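Local coordinates for rhamnogalacturonan endolyase YesW (Bacillus subtilis, PDB 2ZUX), which cleaves the backbone of type I rhamnogalacturonan from plant cell walls by endo-acting elimination, releasing oligosaccharides, and needs calcium or manganese for activity, at residues Q323-S329 with I341-M346; L378-Q382 with L393-A398. Residue numbers count along the deposited sequence, not the author numbering.

Contact 1: residues Q323-S329 with I341-M346; sequences QGNHNLS and IIFGSM. With CA (calcium ion), chain C.
The loop Q323-S329 runs into the first strand of a four-stranded propeller blade, and its two ends are pinned to I341-M346, the end of the second strand and the turn after it. I341 CG2 lies 4.4 Å from L328 CD2. I342 forms the antiparallel hydrogen-bonded pair with S329 (CA-CA 4.9 Å): S329 N donates to I342 O at 2.9 Å and I342 N to S329 O at 2.8 Å, and S329 CB lies 4.0 Å from I342 CB on the same face. F343 (chi1 t, chi2 85°) starts away from the loop but its ring swings back, CD1 4.2 Å from L328 CD2 and CE2 3.5 Å from G324 CA, where a CB would clash. F343-M346 is the two-residue type II' turn of the hairpin between strands 340-343 and 346-348, with M346 N to F343 O 3.1 Å and F343 N to M346 O 2.8 Å. G344 takes phi/psi 64/-118; a side chain there would collide with the backbone of Q323-N325. S345 N then donates almost linearly to Q323 O at 2.9 Å, while Q323 OE1 and S345 OG turn to G361. M346 SD reaches Q323 CB at 3.9 Å. Between these anchors the loop swings away from I341-M346 and carries H326, too far off to touch them; H326 NE2 binds a calcium ion at 2.2 Å, and two waters, H362, D364 and E385 complete the site. I341 and F343 pack on strand 281-286 of the preceding blade, and I342 on T368 of strand 366-369 in the next, where S329 OG hydrogen-bonds to T368 OG1.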
ATOM      1  N   GLN A 323     -15.806   2.691  14.951  1.00 10.42           N
ATOM      2  CA  GLN A 323     -15.924   1.705  13.872  1.00 10.37           C
ATOM      3  C   GLN A 323     -14.642   1.437  13.097  1.00 10.17           C
ATOM      4  O   GLN A 323     -14.555   0.427  12.410  1.00 10.27           O
ATOM      5  CB  GLN A 323     -17.039   2.102  12.890  1.00 10.32           C
ATOM      6  CG  GLN A 323     -18.412   2.310  13.536  1.00 11.02           C
ATOM      7  CD  GLN A 323     -18.815   1.150  14.418  1.00 11.50           C
ATOM      8  OE1 GLN A 323     -18.845  -0.004  13.983  1.00 11.72           O
ATOM      9  NE2 GLN A 323     -19.126   1.450  15.671  1.00 13.09           N
ATOM     10  N   GLY A 324     -13.673   2.344  13.176  1.00  9.71           N
ATOM     11  CA  GLY A 324     -12.492   2.241  12.326  1.00  9.66           C
ATOM     12  C   GLY A 324     -11.503   1.159  12.715  1.00  9.60           C
ATOM     13  O   GLY A 324     -11.431   0.729  13.876  1.00  9.54           O
ATOM     14  N   ASN A 325     -10.741   0.721  11.723  1.00  9.31           N
ATOM     15  CA  ASN A 325      -9.664  -0.240  11.882  1.00  9.08           C
ATOM     16  C   ASN A 325      -8.325   0.491  11.984  1.00  8.52           C
ATOM     17  O   ASN A 325      -8.243   1.701  11.797  1.00  8.99           O
ATOM     18  CB  ASN A 325      -9.595  -1.113  10.629  1.00  8.70           C
ATOM     19  CG  ASN A 325     -10.442  -2.376  10.711  1.00  9.18           C
ATOM     20  OD1 ASN A 325     -11.455  -2.444  11.424  1.00  9.48           O
ATOM     21  ND2 ASN A 325     -10.019  -3.396   9.969  1.00  8.72           N
ATOM     22  N   HIS A 326      -7.256  -0.262  12.250  1.00  8.77           N
ATOM     23  CA  HIS A 326      -5.888   0.254  12.046  1.00  8.60           C
ATOM     24  C   HIS A 326      -5.504   0.259  10.561  1.00  8.58           C
ATOM     25  O   HIS A 326      -4.345   0.029  10.212  1.00  8.69           O
ATOM     26  CB  HIS A 326      -4.844  -0.604  12.762  1.00  9.00           C
ATOM     27  CG  HIS A 326      -5.157  -0.919  14.188  1.00  8.83           C
ATOM     28  ND1 HIS A 326      -5.071   0.007  15.207  1.00  9.95           N
ATOM     29  CD2 HIS A 326      -5.528  -2.083  14.764  1.00  9.96           C
ATOM     30  CE1 HIS A 326      -5.377  -0.578  16.352  1.00 10.45           C
ATOM     31  NE2 HIS A 326      -5.646  -1.850  16.110  1.00 10.36           N
ATOM     32  N   ASN A 327      -6.486   0.487   9.697  1.00  8.64           N
ATOM     33  CA  ASN A 327      -6.305   0.460   8.249  1.00  8.88           C
ATOM     34  C   ASN A 327      -7.613   0.907   7.613  1.00  8.84           C
ATOM     35  O   ASN A 327      -8.633   1.017   8.286  1.00  9.11           O
ATOM     36  CB  ASN A 327      -5.828  -0.922   7.726  1.00  9.35           C
ATOM     37  CG  ASN A 327      -6.269  -2.092   8.599  1.00  9.29           C
ATOM     38  OD1 ASN A 327      -5.445  -2.722   9.293  1.00 10.74           O
ATOM     39  ND2 ASN A 327      -7.548  -2.401   8.566  1.00  7.84           N
ATOM     40  N   LEU A 328      -7.566   1.198   6.323  1.00  9.13           N
ATOM     41  CA  LEU A 328      -8.753   1.575   5.561  1.00  9.72           C
ATOM     42  C   LEU A 328      -8.583   1.097   4.122  1.00  9.67           C
ATOM     43  O   LEU A 328      -7.501   0.650   3.735  1.00  9.49           O
ATOM     44  CB  LEU A 328      -9.011   3.090   5.635  1.00 10.24           C
ATOM     45  CG  LEU A 328      -7.894   4.094   5.347  1.00  9.71           C
ATOM     46  CD1 LEU A 328      -7.429   4.070   3.894  1.00 11.68           C
ATOM     47  CD2 LEU A 328      -8.360   5.493   5.718  1.00 10.46           C
ATOM     48  N   SER A 329      -9.655   1.166   3.343  1.00  9.97           N
ATOM     49  CA  SER A 329      -9.584   0.926   1.907  1.00 10.16           C
ATOM     50  C   SER A 329     -10.274   2.070   1.185  1.00 10.12           C
ATOM     51  O   SER A 329     -11.057   2.813   1.784  1.00  9.91           O
ATOM     52  CB  SER A 329     -10.285  -0.372   1.515  1.00 10.48           C
ATOM     53  OG  SER A 329      -9.828  -1.491   2.263  1.00 13.01           O
ATOM     54  N   ILE A 341     -14.729   5.688   0.927  1.00 10.31           N
ATOM     55  CA  ILE A 341     -13.737   5.280   1.916  1.00 10.56           C
ATOM     56  C   ILE A 341     -14.335   4.174   2.783  1.00  9.93           C
ATOM     57  O   ILE A 341     -15.387   4.368   3.398  1.00 10.58           O
ATOM     58  CB  ILE A 341     -13.325   6.473   2.802  1.00 11.04           C
ATOM     59  CG1 ILE A 341     -12.753   7.616   1.950  1.00 12.03           C
ATOM     60  CG2 ILE A 341     -12.319   6.031   3.867  1.00 11.38           C
ATOM     61  CD1 ILE A 341     -12.896   8.992   2.576  1.00 15.04           C
ATOM     62  N   ILE A 342     -13.669   3.020   2.812  1.00  9.23           N
ATOM     63  CA  ILE A 342     -14.059   1.919   3.683  1.00 10.14           C
ATOM     64  C   ILE A 342     -13.235   2.064   4.958  1.00  9.75           C
ATOM     65  O   ILE A 342     -12.026   1.795   4.971  1.00 10.04           O
ATOM     66  CB  ILE A 342     -13.839   0.536   3.019  1.00 10.03           C
ATOM     67  CG1 ILE A 342     -14.623   0.415   1.699  1.00 10.98           C
ATOM     68  CG2 ILE A 342     -14.225  -0.595   3.978  1.00 11.14           C
ATOM     69  CD1 ILE A 342     -16.120   0.664   1.827  1.00 13.56           C
ATOM     70  N   PHE A 343     -13.883   2.538   6.013  1.00  9.60           N
ATOM     71  CA  PHE A 343     -13.212   2.892   7.254  1.00  9.38           C
ATOM     72  C   PHE A 343     -13.591   1.845   8.303  1.00  9.39           C
ATOM     73  O   PHE A 343     -14.426   2.081   9.180  1.00  9.20           O
ATOM     74  CB  PHE A 343     -13.651   4.300   7.677  1.00  9.48           C
ATOM     75  CG  PHE A 343     -12.780   4.936   8.730  1.00  9.13           C
ATOM     76  CD1 PHE A 343     -11.621   5.630   8.375  1.00  9.74           C
ATOM     77  CD2 PHE A 343     -13.125   4.858  10.077  1.00  9.28           C
ATOM     78  CE1 PHE A 343     -10.816   6.223   9.352  1.00  9.88           C
ATOM     79  CE2 PHE A 343     -12.329   5.459  11.040  1.00 10.26           C
ATOM     80  CZ  PHE A 343     -11.167   6.133  10.678  1.00 10.02           C
ATOM     81  N   GLY A 344     -12.990   0.661   8.195  1.00  9.24           N
ATOM     82  CA  GLY A 344     -13.327  -0.438   9.092  1.00  9.31           C
ATOM     83  C   GLY A 344     -14.771  -0.859   8.897  1.00  9.28           C
ATOM     84  O   GLY A 344     -15.149  -1.297   7.809  1.00  9.45           O
ATOM     85  N   SER A 345     -15.571  -0.725   9.954  1.00  9.75           N
ATOM     86  CA  SER A 345     -16.969  -1.154   9.939  1.00  9.83           C
ATOM     87  C   SER A 345     -17.920  -0.101   9.386  1.00 10.52           C
ATOM     88  O   SER A 345     -19.131  -0.328   9.313  1.00 10.77           O
ATOM     89  CB  SER A 345     -17.396  -1.549  11.351  1.00 10.02           C
ATOM     90  OG  SER A 345     -16.678  -2.694  11.774  1.00 10.99           O
ATOM     91  N   MET A 346     -17.385   1.052   9.007  1.00 10.24           N
ATOM     92  CA  MET A 346     -18.220   2.096   8.416  1.00 11.00           C
ATOM     93  C   MET A 346     -17.695   2.507   7.043  1.00 10.70           C
ATOM     94  O   MET A 346     -16.594   2.109   6.639  1.00 10.96           O
ATOM     95  CB  MET A 346     -18.324   3.299   9.358  1.00 11.34           C
ATOM     96  CG  MET A 346     -17.074   4.139   9.397  1.00 12.36           C
ATOM     97  SD  MET A 346     -17.123   5.334  10.727  1.00 12.59           S
ATOM     98  CE  MET A 346     -16.320   6.755   9.971  1.00 12.20           C
TER
HETATM   99 CA    CA C 629      -6.823  -3.302  17.189  1.00  5.84          CA
HETATM  100  O   HOH W   1      -6.680  -2.257  19.088  1.00 11.13           O
HETATM  101  O   HOH W   2      -5.129  -4.393  17.861  1.00 13.06           O

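Contact 2: residues L378-Q382 with L393-A398; sequences LEVFQ and LSFRDA. With CA (calcium ion), chain J.
Strands 379-382 and 393-397 form an antiparallel beta hairpin, the two middle strands of a four-stranded propeller blade; their axes approach to 4.7 Å at 166°. V380, the residue most buried here, sits opposite R396 in a hydrogen-bonded pair (CA-CA 5.3 Å): V380 N donates to R396 O at 3.0 Å and R396 N to V380 O at 2.9 Å. With chi1 t, V380 places CG1 under one face of the guanidinium, 3.6 Å from R396 NH1, and CG2 3.7 Å from A398 CB. R396 (chi1 p, chi2 and chi3 t) extends along the face it shares with V380, S394 and Q382; its NH2 goes on to G344 and its NE to Y356. On the other face of the sheet, F381 and F395 (both chi1 t) make a non-hydrogen-bonded pair, CA-CA 4.5 Å, with F381 CD1 4.1 Å from F395 CD1 at the edge of the F395 ring. The ladder ends with Q382 N to S394 O (2.9 Å), S394 N to Q382 O (2.8 Å) and, at the other end, A398 N to L378 O (3.0 Å). E379 OE1 (2.8 Å) and OE2 (2.4 Å) bind a calcium ion together with a water, D370 OD1 and the backbone oxygens of D372, R375 and G377. Q382 NE2 bonds to N325 OD1, and R396 NH1 makes a weak hydrogen bond to Q382 OE1 at 2.9 Å.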
ATOM      1  N   LEU A 378     -18.580  -4.558  -5.083  1.00 13.00           N
ATOM      2  CA  LEU A 378     -17.439  -4.997  -4.295  1.00 11.88           C
ATOM      3  C   LEU A 378     -17.909  -5.516  -2.954  1.00 11.56           C
ATOM      4  O   LEU A 378     -19.051  -5.293  -2.545  1.00 11.65           O
ATOM      5  CB  LEU A 378     -16.446  -3.848  -4.103  1.00 12.08           C
ATOM      6  CG  LEU A 378     -15.873  -3.255  -5.392  1.00 12.48           C
ATOM      7  CD1 LEU A 378     -14.975  -2.075  -5.079  1.00 13.99           C
ATOM      8  CD2 LEU A 378     -15.123  -4.302  -6.207  1.00 14.63           C
ATOM      9  N   GLU A 379     -17.021  -6.246  -2.297  1.00 10.82           N
ATOM     10  CA  GLU A 379     -17.304  -6.833  -0.997  1.00 10.43           C
ATOM     11  C   GLU A 379     -16.173  -6.464  -0.046  1.00 10.03           C
ATOM     12  O   GLU A 379     -15.043  -6.198  -0.476  1.00 10.53           O
ATOM     13  CB  GLU A 379     -17.461  -8.357  -1.099  1.00 10.68           C
ATOM     14  CG  GLU A 379     -18.707  -8.837  -1.873  1.00 11.35           C
ATOM     15  CD  GLU A 379     -18.559  -8.792  -3.387  1.00 11.49           C
ATOM     16  OE1 GLU A 379     -17.444  -8.994  -3.907  1.00 11.29           O
ATOM     17  OE2 GLU A 379     -19.583  -8.583  -4.083  1.00 12.64           O
ATOM     18  N   VAL A 380     -16.492  -6.429   1.242  1.00  9.99           N
ATOM     19  CA  VAL A 380     -15.506  -6.129   2.279  1.00  9.75           C
ATOM     20  C   VAL A 380     -15.479  -7.270   3.280  1.00  9.62           C
ATOM     21  O   VAL A 380     -16.514  -7.613   3.862  1.00  9.74           O
ATOM     22  CB  VAL A 380     -15.818  -4.815   3.023  1.00  9.75           C
ATOM     23  CG1 VAL A 380     -14.780  -4.561   4.114  1.00 10.33           C
ATOM     24  CG2 VAL A 380     -15.884  -3.641   2.064  1.00 11.11           C
ATOM     25  N   PHE A 381     -14.302  -7.868   3.446  1.00  9.82           N
ATOM     26  CA  PHE A 381     -14.083  -8.846   4.493  1.00 10.05           C
ATOM     27  C   PHE A 381     -13.292  -8.183   5.601  1.00  9.59           C
ATOM     28  O   PHE A 381     -12.271  -7.541   5.350  1.00 10.11           O
ATOM     29  CB  PHE A 381     -13.327 -10.064   3.961  1.00  9.94           C
ATOM     30  CG  PHE A 381     -13.058 -11.105   5.016  1.00  9.87           C
ATOM     31  CD1 PHE A 381     -14.116 -11.776   5.633  1.00 10.35           C
ATOM     32  CD2 PHE A 381     -11.759 -11.432   5.381  1.00  9.67           C
ATOM     33  CE1 PHE A 381     -13.884 -12.728   6.622  1.00 10.89           C
ATOM     34  CE2 PHE A 381     -11.516 -12.392   6.366  1.00 10.16           C
ATOM     35  CZ  PHE A 381     -12.586 -13.044   6.984  1.00 10.41           C
ATOM     36  N   GLN A 382     -13.768  -8.355   6.830  1.00  9.07           N
ATOM     37  CA  GLN A 382     -13.211  -7.651   7.975  1.00  9.18           C
ATOM     38  C   GLN A 382     -13.241  -8.554   9.187  1.00  9.47           C
ATOM     39  O   GLN A 382     -14.127  -9.397   9.312  1.00  9.59           O
ATOM     40  CB  GLN A 382     -14.050  -6.409   8.271  1.00  9.01           C
ATOM     41  CG  GLN A 382     -13.471  -5.473   9.323  1.00  9.24           C
ATOM     42  CD  GLN A 382     -14.416  -4.332   9.669  1.00  9.45           C
ATOM     43  OE1 GLN A 382     -15.509  -4.223   9.106  1.00  9.68           O
ATOM     44  NE2 GLN A 382     -13.999  -3.474  10.596  1.00  9.95           N
ATOM     45  N   LEU A 393     -15.822 -12.096  12.337  1.00 11.17           N
ATOM     46  CA  LEU A 393     -15.460 -11.884  10.941  1.00 12.19           C
ATOM     47  C   LEU A 393     -16.739 -11.604  10.185  1.00 11.59           C
ATOM     48  O   LEU A 393     -17.758 -12.268  10.396  1.00 11.67           O
ATOM     49  CB  LEU A 393     -14.676 -13.068  10.363  1.00 14.04           C
ATOM     50  CG  LEU A 393     -15.096 -14.505  10.672  1.00 15.78           C
ATOM     51  CD1 LEU A 393     -14.757 -15.438   9.524  1.00 17.19           C
ATOM     52  CD2 LEU A 393     -14.450 -15.006  11.973  1.00 17.05           C
ATOM     53  N   SER A 394     -16.691 -10.590   9.330  1.00 10.72           N
ATOM     54  CA  SER A 394     -17.875 -10.156   8.612  1.00 10.33           C
ATOM     55  C   SER A 394     -17.544  -9.998   7.139  1.00 10.16           C
ATOM     56  O   SER A 394     -16.447  -9.577   6.771  1.00 10.46           O
ATOM     57  CB  SER A 394     -18.443  -8.858   9.198  1.00 10.83           C
ATOM     58  OG  SER A 394     -17.534  -7.775   9.092  1.00 10.54           O
ATOM     59  N   PHE A 395     -18.505 -10.360   6.296  1.00 10.03           N
ATOM     60  CA  PHE A 395     -18.355 -10.303   4.851  1.00  9.96           C
ATOM     61  C   PHE A 395     -19.577  -9.550   4.337  1.00 10.28           C
ATOM     62  O   PHE A 395     -20.716 -10.013   4.505  1.00 10.66           O
ATOM     63  CB  PHE A 395     -18.285 -11.730   4.303  1.00 10.82           C
ATOM     64  CG  PHE A 395     -17.924 -11.823   2.837  1.00  9.99           C
ATOM     65  CD1 PHE A 395     -16.643 -12.215   2.437  1.00 11.62           C
ATOM     66  CD2 PHE A 395     -18.879 -11.587   1.852  1.00 10.71           C
ATOM     67  CE1 PHE A 395     -16.319 -12.326   1.078  1.00 11.83           C
ATOM     68  CE2 PHE A 395     -18.564 -11.688   0.507  1.00 11.10           C
ATOM     69  CZ  PHE A 395     -17.278 -12.064   0.115  1.00 11.77           C
ATOM     70  N   ARG A 396     -19.356  -8.369   3.766  1.00  9.97           N
ATOM     71  CA  ARG A 396     -20.462  -7.458   3.501  1.00 10.19           C
ATOM     72  C   ARG A 396     -20.448  -6.857   2.107  1.00 10.61           C
ATOM     73  O   ARG A 396     -19.418  -6.835   1.424  1.00 10.59           O
ATOM     74  CB  ARG A 396     -20.459  -6.331   4.532  1.00 10.27           C
ATOM     75  CG  ARG A 396     -19.421  -5.227   4.266  1.00 10.61           C
ATOM     76  CD  ARG A 396     -19.429  -4.256   5.411  1.00 10.28           C
ATOM     77  NE  ARG A 396     -18.701  -3.000   5.232  1.00 10.29           N
ATOM     78  CZ  ARG A 396     -17.607  -2.652   5.917  1.00  9.99           C
ATOM     79  NH1 ARG A 396     -17.017  -3.496   6.759  1.00 10.32           N
ATOM     80  NH2 ARG A 396     -17.083  -1.447   5.748  1.00 10.23           N
ATOM     81  N   ASP A 397     -21.616  -6.350   1.718  1.00 11.13           N
ATOM     82  CA  ASP A 397     -21.770  -5.526   0.536  1.00 11.17           C
ATOM     83  C   ASP A 397     -21.023  -4.214   0.798  1.00 10.88           C
ATOM     84  O   ASP A 397     -21.332  -3.504   1.746  1.00 11.36           O
ATOM     85  CB  ASP A 397     -23.269  -5.282   0.326  1.00 11.82           C
ATOM     86  CG  ASP A 397     -23.580  -4.479  -0.918  1.00 13.44           C
ATOM     87  OD1 ASP A 397     -23.007  -3.386  -1.106  1.00 13.24           O
ATOM     88  OD2 ASP A 397     -24.458  -4.924  -1.687  1.00 16.31           O
ATOM     89  N   ALA A 398     -20.035  -3.898  -0.041  1.00 10.90           N
ATOM     90  CA  ALA A 398     -19.197  -2.718   0.198  1.00 11.42           C
ATOM     91  C   ALA A 398     -19.977  -1.401   0.166  1.00 11.43           C
ATOM     92  O   ALA A 398     -19.648  -0.455   0.886  1.00 11.77           O
ATOM     93  CB  ALA A 398     -18.040  -2.673  -0.792  1.00 11.76           C
TER
HETATM   94 CA    CA J 636     -18.713  -8.827  -6.340  1.00 11.55          CA
HETATM   95  O   HOH W   3     -17.288  -6.498   6.508  1.00 10.58           O
HETATM   96  O   HOH W   4     -18.227  -4.820   9.439  1.00 11.34           O
HETATM   97  O   HOH W   5     -18.638  -8.636  -8.764  1.00 14.03           O

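In the fold
Coming from the N terminus, the chain first meets contact 1, where 323-329 is closed by 341-346 across eleven intervening residues, so the start of one propeller blade is fastened to its second strand. It then runs on through the rest of that blade and the first strand of the next before contact 2 closes 378-382 against 393-398 over ten residues. The two loops follow in series, neither nesting nor crossing, with centres about 11 Å apart. They nonetheless touch, joining neighbouring blades: R396 NH2 lies 2.8 Å from G344 O and Q382 NE2 2.9 Å from N325 OD1, both probable hydrogen bonds.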